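Local coordinates for flavin-dependent thymidylate synthase (Thermus thermophilus, PDB 6J61), which probably catalyses the reductive methylation of dUMP to dTMP as an FAD-binding homotetramer, with methylenetetrahydrofolate as methyl donor and NADPH as reductant, at residues Ala30-Tyr35 against Ala46-Tyr51; Phe102-Ala107 against Lys134-Ala139. All coordinates share one frame; numbering follows the deposited sequence.

Contact 1: residues Ala30-Tyr35 against Ala46-Tyr51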
loop_
_atom_site.group_PDB
_atom_site.type_symbol
_atom_site.label_atom_id
_atom_site.label_comp_id
_atom_site.label_asym_id
_atom_site.label_seq_id
_atom_site.Cartn_x
_atom_site.Cartn_y
_atom_site.Cartn_z
ATOM N N ALA A 30 16.654 -12.910 -6.263
ATOM C CA ALA A 30 15.302 -13.065 -5.718
ATOM C C ALA A 30 14.425 -13.858 -6.690
ATOM O O ALA A 30 13.595 -14.663 -6.276
ATOM C CB ALA A 30 14.683 -11.697 -5.455
ATOM N N ALA A 31 14.609 -13.626 -7.986
ATOM C CA ALA A 31 13.834 -14.335 -8.988
ATOM C C ALA A 31 14.103 -15.827 -8.877
ATOM O O ALA A 31 13.197 -16.647 -9.041
ATOM C CB ALA A 31 14.188 -13.834 -10.382
ATOM N N ARG A 32 15.344 -16.187 -8.580
ATOM C CA ARG A 32 15.684 -17.601 -8.464
ATOM C C ARG A 32 15.539 -18.128 -7.032
ATOM O O ARG A 32 15.768 -19.307 -6.776
ATOM C CB ARG A 32 17.109 -17.844 -8.990
ATOM C CG ARG A 32 17.299 -17.425 -10.458
ATOM C CD ARG A 32 18.694 -17.736 -10.994
ATOM N NE ARG A 32 18.848 -17.338 -12.394
ATOM C CZ ARG A 32 19.823 -16.548 -12.842
ATOM N NH1 ARG A 32 20.734 -16.078 -12.003
ATOM N NH2 ARG A 32 19.871 -16.192 -14.114
ATOM N N VAL A 33 15.136 -17.255 -6.109
ATOM C CA VAL A 33 14.964 -17.637 -4.703
ATOM C C VAL A 33 16.145 -18.515 -4.308
ATOM O O VAL A 33 15.981 -19.640 -3.858
ATOM C CB VAL A 33 13.663 -18.428 -4.498
ATOM C CG1 VAL A 33 13.326 -18.512 -3.010
ATOM C CG2 VAL A 33 12.538 -17.776 -5.267
ATOM N N SER A 34 17.340 -17.969 -4.483
ATOM C CA SER A 34 18.579 -18.681 -4.219
ATOM C C SER A 34 19.037 -18.738 -2.771
ATOM O O SER A 34 18.731 -17.851 -1.968
ATOM C CB SER A 34 19.697 -18.070 -5.071
ATOM O OG SER A 34 20.909 -18.779 -4.902
ATOM N N TYR A 35 19.782 -19.798 -2.457
ATOM C CA TYR A 35 20.344 -19.988 -1.126
ATOM C C TYR A 35 21.628 -19.170 -1.114
ATOM O O TYR A 35 22.141 -18.804 -0.063
ATOM C CB TYR A 35 20.690 -21.458 -0.879
ATOM C CG TYR A 35 19.508 -22.398 -0.752
ATOM C CD1 TYR A 35 18.539 -22.481 -1.759
ATOM C CD2 TYR A 35 19.375 -23.234 0.361
ATOM C CE1 TYR A 35 17.468 -23.378 -1.661
ATOM C CE2 TYR A 35 18.309 -24.132 0.467
ATOM C CZ TYR A 35 17.360 -24.199 -0.546
ATOM O OH TYR A 35 16.304 -25.081 -0.444
ATOM N N ALA A 46 20.993 -10.785 -17.892
ATOM C CA ALA A 46 20.386 -9.720 -18.663
ATOM C C ALA A 46 19.144 -10.325 -19.313
ATOM O O ALA A 46 18.082 -9.718 -19.334
ATOM C CB ALA A 46 21.349 -9.231 -19.725
ATOM N N ALA A 47 19.283 -11.542 -19.825
ATOM C CA ALA A 47 18.173 -12.227 -20.466
ATOM C C ALA A 47 17.024 -12.461 -19.479
ATOM O O ALA A 47 15.861 -12.219 -19.815
ATOM C CB ALA A 47 18.647 -13.559 -21.060
ATOM N N LEU A 48 17.347 -12.934 -18.274
ATOM C CA LEU A 48 16.328 -13.184 -17.259
ATOM C C LEU A 48 15.699 -11.852 -16.863
ATOM O O LEU A 48 14.481 -11.724 -16.770
ATOM C CB LEU A 48 16.934 -13.822 -16.004
ATOM C CG LEU A 48 16.089 -14.816 -15.178
ATOM C CD1 LEU A 48 16.595 -14.838 -13.734
ATOM C CD2 LEU A 48 14.616 -14.445 -15.211
ATOM N N ILE A 49 16.530 -10.850 -16.629
ATOM C CA ILE A 49 15.994 -9.572 -16.238
ATOM C C ILE A 49 15.106 -9.006 -17.335
ATOM O O ILE A 49 14.065 -8.417 -17.057
ATOM C CB ILE A 49 17.118 -8.592 -15.879
ATOM C CG1 ILE A 49 17.741 -9.014 -14.540
ATOM C CG2 ILE A 49 16.569 -7.175 -15.814
ATOM C CD1 ILE A 49 18.930 -8.172 -14.094
ATOM N N ASP A 50 15.505 -9.201 -18.585
ATOM C CA ASP A 50 14.714 -8.701 -19.697
ATOM C C ASP A 50 13.362 -9.393 -19.695
ATOM O O ASP A 50 12.325 -8.769 -19.899
ATOM C CB ASP A 50 15.394 -8.994 -21.025
ATOM C CG ASP A 50 14.653 -8.377 -22.179
ATOM O OD1 ASP A 50 14.824 -7.156 -22.394
ATOM O OD2 ASP A 50 13.876 -9.094 -22.851
ATOM N N TYR A 51 13.390 -10.695 -19.461
ATOM C CA TYR A 51 12.187 -11.503 -19.432
ATOM C C TYR A 51 11.194 -11.046 -18.350
ATOM O O TYR A 51 9.990 -10.917 -18.611
ATOM C CB TYR A 51 12.585 -12.974 -19.225
ATOM C CG TYR A 51 11.428 -13.932 -19.074
ATOM C CD1 TYR A 51 10.723 -14.017 -17.878
ATOM C CD2 TYR A 51 11.006 -14.723 -20.144
ATOM C CE1 TYR A 51 9.628 -14.852 -17.749
ATOM C CE2 TYR A 51 9.908 -15.567 -20.027
ATOM C CZ TYR A 51 9.224 -15.621 -18.823
ATOM O OH TYR A 51 8.129 -16.433 -18.685
#

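Contact 2: residues Phe102-Ala107 against Lys134-Ala139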
loop_
_atom_site.group_PDB
_atom_site.type_symbol
_atom_site.label_atom_id
_atom_site.label_comp_id
_atom_site.label_asym_id
_atom_site.label_seq_id
_atom_site.Cartn_x
_atom_site.Cartn_y
_atom_site.Cartn_z
ATOM N N PHE A 102 14.160 30.166 -2.475
ATOM C CA PHE A 102 13.068 30.058 -3.417
ATOM C C PHE A 102 13.525 29.663 -4.802
ATOM O O PHE A 102 14.627 29.996 -5.230
ATOM C CB PHE A 102 12.309 31.377 -3.512
ATOM C CG PHE A 102 11.692 31.808 -2.227
ATOM C CD1 PHE A 102 12.460 32.424 -1.247
ATOM C CD2 PHE A 102 10.341 31.598 -1.991
ATOM C CE1 PHE A 102 11.888 32.829 -0.047
ATOM C CE2 PHE A 102 9.757 31.998 -0.795
ATOM C CZ PHE A 102 10.534 32.619 0.180
ATOM N N TYR A 103 12.655 28.945 -5.495
ATOM C CA TYR A 103 12.930 28.511 -6.848
ATOM C C TYR A 103 12.582 29.621 -7.837
ATOM O O TYR A 103 11.411 29.953 -8.030
ATOM C CB TYR A 103 12.108 27.274 -7.186
ATOM C CG TYR A 103 11.920 27.083 -8.665
ATOM C CD1 TYR A 103 13.020 26.893 -9.506
ATOM C CD2 TYR A 103 10.645 27.093 -9.229
ATOM C CE1 TYR A 103 12.860 26.713 -10.875
ATOM C CE2 TYR A 103 10.468 26.917 -10.601
ATOM C CZ TYR A 103 11.581 26.723 -11.419
ATOM O OH TYR A 103 11.414 26.511 -12.771
ATOM N N GLU A 104 13.600 30.200 -8.461
ATOM C CA GLU A 104 13.355 31.242 -9.436
ATOM C C GLU A 104 13.616 30.628 -10.805
ATOM O O GLU A 104 14.741 30.289 -11.149
ATOM C CB GLU A 104 14.255 32.449 -9.151
ATOM C CG GLU A 104 13.967 33.081 -7.789
ATOM C CD GLU A 104 14.697 34.406 -7.567
ATOM O OE1 GLU A 104 14.556 35.315 -8.415
ATOM O OE2 GLU A 104 15.397 34.543 -6.536
ATOM N N PRO A 105 12.555 30.458 -11.599
ATOM C CA PRO A 105 12.665 29.873 -12.933
ATOM C C PRO A 105 13.656 30.579 -13.843
ATOM O O PRO A 105 13.961 31.755 -13.662
ATOM C CB PRO A 105 11.239 29.957 -13.459
ATOM C CG PRO A 105 10.721 31.195 -12.808
ATOM C CD PRO A 105 11.222 31.043 -11.396
ATOM N N GLU A 106 14.168 29.831 -14.814
ATOM C CA GLU A 106 15.107 30.355 -15.795
ATOM C C GLU A 106 14.254 31.330 -16.588
ATOM O O GLU A 106 14.677 32.433 -16.915
ATOM C CB GLU A 106 15.573 29.228 -16.712
ATOM C CG GLU A 106 16.955 29.407 -17.292
ATOM C CD GLU A 106 18.043 28.901 -16.366
ATOM O OE1 GLU A 106 18.075 29.344 -15.200
ATOM O OE2 GLU A 106 18.864 28.065 -16.807
ATOM N N ALA A 107 13.030 30.897 -16.874
ATOM C CA ALA A 107 12.066 31.691 -17.623
ATOM C C ALA A 107 10.668 31.102 -17.453
ATOM O O ALA A 107 10.512 29.895 -17.273
ATOM C CB ALA A 107 12.448 31.716 -19.094
ATOM N N LYS A 134 9.279 39.937 -5.980
ATOM C CA LYS A 134 8.600 40.855 -5.077
ATOM C C LYS A 134 7.783 40.110 -4.020
ATOM O O LYS A 134 8.048 40.230 -2.819
ATOM C CB LYS A 134 7.685 41.779 -5.882
ATOM C CG LYS A 134 7.589 43.201 -5.356
ATOM C CD LYS A 134 6.906 43.282 -4.001
ATOM C CE LYS A 134 6.784 44.738 -3.530
ATOM N NZ LYS A 134 8.106 45.415 -3.299
ATOM N N VAL A 135 6.797 39.334 -4.471
ATOM C CA VAL A 135 5.946 38.586 -3.553
ATOM C C VAL A 135 6.754 37.634 -2.669
ATOM O O VAL A 135 6.373 37.361 -1.531
ATOM C CB VAL A 135 4.838 37.798 -4.311
ATOM C CG1 VAL A 135 4.531 38.477 -5.623
ATOM C CG2 VAL A 135 5.243 36.355 -4.518
ATOM N N GLN A 136 7.868 37.122 -3.183
ATOM C CA GLN A 136 8.696 36.239 -2.373
ATOM C C GLN A 136 9.236 37.074 -1.221
ATOM O O GLN A 136 9.307 36.616 -0.080
ATOM C CB GLN A 136 9.876 35.690 -3.175
ATOM C CG GLN A 136 9.499 34.795 -4.333
ATOM C CD GLN A 136 10.712 34.267 -5.076
ATOM O OE1 GLN A 136 10.587 33.640 -6.126
ATOM N NE2 GLN A 136 11.893 34.519 -4.533
ATOM N N GLN A 137 9.602 38.314 -1.531
ATOM C CA GLN A 137 10.154 39.209 -0.532
ATOM C C GLN A 137 9.108 39.602 0.507
ATOM O O GLN A 137 9.291 39.363 1.706
ATOM C CB GLN A 137 10.734 40.461 -1.204
ATOM C CG GLN A 137 11.902 41.073 -0.425
ATOM C CD GLN A 137 12.554 42.250 -1.132
ATOM O OE1 GLN A 137 12.032 43.372 -1.121
ATOM N NE2 GLN A 137 13.702 41.999 -1.756
ATOM N N GLU A 138 8.013 40.204 0.046
ATOM C CA GLU A 138 6.943 40.624 0.944
ATOM C C GLU A 138 6.627 39.454 1.865
ATOM O O GLU A 138 6.677 39.574 3.094
ATOM C CB GLU A 138 5.685 41.007 0.145
ATOM C CG GLU A 138 5.879 42.166 -0.830
ATOM C CD GLU A 138 6.218 43.472 -0.129
ATOM O OE1 GLU A 138 6.830 44.359 -0.765
ATOM O OE2 GLU A 138 5.864 43.617 1.059
ATOM N N ALA A 139 6.324 38.315 1.248
ATOM C CA ALA A 139 5.986 37.104 1.974
ATOM C C ALA A 139 7.058 36.702 2.976
ATOM O O ALA A 139 6.741 36.426 4.130
ATOM C CB ALA A 139 5.728 35.967 0.997
#

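Contact 1: residues Ala30-Tyr35 against Ala46-Tyr51
Leu48 lays its CD1 methyl over one face of the Arg32 guanidinium, at 3.6 Å from NE and 3.6 Å from NH2 of that arginine. With CZ of Arg32 at 3.8 Å from the same Leu48 CD1, the methyl is almost equally near three atoms of the flat group, the evidence for an approach over the face. Arg32 gets there because its CG stands anti to the carbonyl carbon (chi1 -59°) and the chain then runs extended to NE, carrying the guanidinium along the flank of helix 42-54. Ala31 supplies the second touch: its CB points at the opposing helix and lies 4.2 Å from Leu48 CD1, an apolar contact. One leucine branch thus bridges a methyl and a charged group on consecutive residues. The backbones stay well separated, the nearest pair of CA atoms being those of Ala31 and Leu48 at 8.7 Å, and the two segments bury just 121 Å² in all. Helix 24-32 finishes beside this contact in a Schellman motif, where Val33 adopts positive phi (43°) and the chain turns away toward a second subunit. There the Ser34 carbonyl oxygen accepts hydrogen bonds from Tyr169 and Arg16 of that subunit. Leu48 also packs on Val28, about one turn earlier on helix 24-32. A bound FAD is about 8 Å from the Ala31 side chain, which places the contact near a flavin site. No hydrogen bond joins the segments; instead, the guanidinium is gripped at its nitrogens by Asp45, in a salt bridge to NH2, and by the Gly38 carbonyl oxygen, which accepts from NH1. These polar partners probably fix the plane of the group and offset its charge, leaving a face on which an aliphatic methyl can rest.

Contact 2: residues Phe102-Ala107 against Lys134-Ala139
Phe102 and Gln136 both set CG anti to their own carbonyl carbon (chi1 -65° for Gln136), and the glutamine continues extended, so that its side chain runs alongside the phenyl ring in the opposing direction. Gln136 CB sits 4.3 Å from the centroid of the Phe102 ring and 9° off the ring normal, which identifies a CH-pi contact over the face. Farther out, the amide is inclined by only 17° to the ring plane, and its NE2 comes within 3.3 Å of Phe102 CB, a packing approach rather than a hydrogen bond. Glu104, two residues further along the loop, reaches in with its side chain: its CG is 3.8 Å from Gln136 OE1, and its carboxylate stands perpendicular to the amide. That carboxylate is engaged elsewhere, through a salt bridge from OE1 to Arg133, while Gln136 OE1 accepts a weak hydrogen bond from Asn163. The 186 Å² buried between the segments therefore comes from the CH-pi contact and van der Waals packing of the amide, centred on Gln136. Around it, Pro161 and Tyr140 also pack on Phe102, and Tyr103 shares backbone hydrogen bonds with Asn163. The contact thus joins the long loop after strand 87-90 to helix 132-148, close to where the chain approaches strand 165-173, while Val135 of the same helix packs on Ala142 of a third subunit.

In the fold
Contact 1 is complete in sequence before contact 2 begins, and the chain's centre lies between them, with about 49 Å from centre to centre and about 34 Å between nearest atoms. They share no helix or strand: contact 1 pairs helix 24-32 with helix 42-54, whereas contact 2 sets a loop against helix 132-148. Of the antiparallel sheet, strands 65-73 and 87-90 come between them along the chain, while 6-9 and 13-21 precede contact 1 and 165-173 follows contact 2. Each end meets a different copy of the protein, the second subunit at contact 1 and the third at contact 2, consistent with a tetramer whose FAD sites are each built by three monomers.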